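Local coordinates for protein probable mannosyltransferase KTR4 (Saccharomyces cerevisiae, PDB 5A07) that is a probable mannosyltransferase of the yeast KTR family, whose GT-A-type lumenal part binds guanosine-5'-diphosphate and a manganese ion, at residues Leu296-Gln301 with Gln418-Arg423. Sequence-based numbering, arbitrary orientation.
With ACT (acetate ion), chain H.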
# COMPACT_ATOMS: atom_id res chain seq x y z
N LEU B 296 2.70 -3.04 -13.98
CA LEU B 296 1.55 -2.26 -14.46
C LEU B 296 0.87 -2.81 -15.75
O LEU B 296 -0.30 -2.58 -15.99
CB LEU B 296 1.97 -0.85 -14.74
CG LEU B 296 2.65 -0.10 -13.61
CD1 LEU B 296 3.09 1.27 -14.04
CD2 LEU B 296 1.65 0.01 -12.44
N LYS B 297 1.59 -3.58 -16.55
CA LYS B 297 1.14 -3.97 -17.88
C LYS B 297 0.83 -5.44 -18.03
O LYS B 297 0.49 -5.87 -19.12
CB LYS B 297 2.21 -3.57 -18.90
CG LYS B 297 2.57 -2.13 -18.93
CD LYS B 297 1.44 -1.19 -19.28
CE LYS B 297 0.74 -1.58 -20.58
NZ LYS B 297 -0.34 -0.58 -20.97
N ASP B 298 0.85 -6.21 -16.94
CA ASP B 298 0.63 -7.63 -17.00
C ASP B 298 -0.82 -7.94 -17.22
O ASP B 298 -1.68 -7.77 -16.32
CB ASP B 298 1.11 -8.37 -15.73
CG ASP B 298 1.20 -9.88 -15.95
OD1 ASP B 298 0.70 -10.38 -16.99
OD2 ASP B 298 1.66 -10.61 -15.04
N ASN B 299 -1.12 -8.47 -18.41
CA ASN B 299 -2.49 -8.72 -18.80
C ASN B 299 -2.82 -10.19 -18.76
O ASN B 299 -3.94 -10.60 -19.10
CB ASN B 299 -2.73 -8.21 -20.25
CG ASN B 299 -1.75 -8.80 -21.25
OD1 ASN B 299 -0.56 -8.81 -21.02
ND2 ASN B 299 -2.26 -9.25 -22.37
N SER B 300 -1.90 -11.00 -18.27
CA SER B 300 -2.06 -12.43 -18.44
C SER B 300 -2.95 -13.20 -17.46
O SER B 300 -3.43 -14.30 -17.81
CB SER B 300 -0.68 -13.10 -18.49
OG SER B 300 0.08 -12.96 -17.31
N GLN B 301 -3.08 -12.72 -16.21
CA GLN B 301 -3.89 -13.39 -15.27
C GLN B 301 -5.31 -12.90 -15.30
O GLN B 301 -6.20 -13.74 -15.19
CB GLN B 301 -3.36 -13.19 -13.84
CG GLN B 301 -4.09 -14.01 -12.79
CD GLN B 301 -3.35 -13.97 -11.45
OE1 GLN B 301 -2.26 -14.54 -11.30
NE2 GLN B 301 -3.93 -13.30 -10.47
N GLN B 418 1.00 -10.92 -6.51
CA GLN B 418 2.34 -11.04 -5.98
C GLN B 418 3.29 -11.80 -6.94
O GLN B 418 4.46 -11.45 -7.03
CB GLN B 418 2.35 -11.66 -4.59
CG GLN B 418 3.74 -11.75 -3.93
CD GLN B 418 4.24 -10.38 -3.54
OE1 GLN B 418 3.51 -9.59 -2.91
NE2 GLN B 418 5.43 -10.07 -3.89
N ALA B 419 2.80 -12.82 -7.67
CA ALA B 419 3.63 -13.55 -8.63
C ALA B 419 4.18 -12.63 -9.69
O ALA B 419 5.33 -12.78 -10.08
CB ALA B 419 2.87 -14.70 -9.29
N THR B 420 3.38 -11.66 -10.15
CA THR B 420 3.84 -10.69 -11.13
C THR B 420 4.98 -9.81 -10.60
O THR B 420 6.00 -9.60 -11.27
CB THR B 420 2.67 -9.83 -11.66
OG1 THR B 420 1.76 -10.69 -12.32
CG2 THR B 420 3.15 -8.71 -12.61
N TRP B 421 4.85 -9.37 -9.36
CA TRP B 421 5.88 -8.59 -8.72
C TRP B 421 7.19 -9.45 -8.54
O TRP B 421 8.30 -8.96 -8.83
CB TRP B 421 5.38 -8.11 -7.29
CG TRP B 421 6.36 -7.22 -6.65
CD1 TRP B 421 7.35 -7.56 -5.76
CD2 TRP B 421 6.52 -5.83 -6.92
NE1 TRP B 421 8.11 -6.48 -5.49
CE2 TRP B 421 7.62 -5.40 -6.19
CE3 TRP B 421 5.85 -4.92 -7.77
CZ2 TRP B 421 8.06 -4.10 -6.22
CZ3 TRP B 421 6.29 -3.58 -7.81
CH2 TRP B 421 7.41 -3.20 -7.06
N ILE B 422 7.03 -10.67 -8.11
CA ILE B 422 8.20 -11.59 -7.97
C ILE B 422 8.87 -11.79 -9.32
O ILE B 422 10.10 -11.66 -9.44
CB ILE B 422 7.82 -12.96 -7.39
CG1 ILE B 422 7.39 -12.80 -5.93
CG2 ILE B 422 9.02 -13.96 -7.46
CD1 ILE B 422 6.71 -13.99 -5.36
N ARG B 423 8.08 -12.09 -10.31
CA ARG B 423 8.62 -12.41 -11.65
C ARG B 423 9.32 -11.24 -12.32
O ARG B 423 10.38 -11.42 -12.94
CB ARG B 423 7.49 -12.92 -12.52
CG ARG B 423 7.87 -13.24 -13.99
CD ARG B 423 6.67 -13.74 -14.76
NE ARG B 423 6.25 -14.96 -14.14
CZ ARG B 423 5.02 -15.26 -13.65
NH1 ARG B 423 4.01 -14.43 -13.79
NH2 ARG B 423 4.86 -16.44 -13.05
C ACT H . -2.45 -0.71 -24.22
O ACT H . -2.58 -1.97 -24.22
OXT ACT H . -1.72 -0.06 -23.44
CH3 ACT H . -3.25 0.09 -25.25
O HOH W 1 3.83 -12.20 -15.70
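Asp298 OD2 takes two bonds: Thr420 OG1 donates to Asp298 OD2 at 2.7 Å, and a water donates to the same oxygen at 2.8 Å. The threonine hydroxyl arrives on the anti side of the carboxylate, 24° out of its plane. That water in turn accepts from Arg423 NH1 at 2.9 Å, so the arginine, nearly one helical turn beyond Thr420, reaches the acid through a bridge, its NH1 4.7 Å from Asp298 OD2. Beside the hydroxyl bond, the methyl of Thr420 packs against the aspartate, with CG2 3.7 Å from Asp298 CB. Both branches of the threonine are therefore used, one polar and one apolar.

The other oxygen, OD1, turns back to its own loop. Ser300 OG donates to the syn lone pair of Asp298 OD1 at 2.7 Å, while Ser300 N comes to Asp298 OD1 from above the carboxylate plane at 3.0 Å, closing an Asx turn. With CG anti to the backbone N of Asp298 (chi1 -165°), the carboxylate can face helix 418-425 through one oxygen and serve this turn through the other.

Around this point, Arg423 NH1 also bonds Asn72 of helix 65-80, and Tyr58 lies against both Asp298 and Ser300. The residue after Thr420, Trp421, meets Trp295 and Phe258 edge-to-face. The contact thus ties helix 418-425, near the C-terminus, to the loop around 298-300.

Four donors share one buried carboxylate, two to each oxygen, which fixes its rotation; together with the nearby guanidinium they would be expected to favour its charged form.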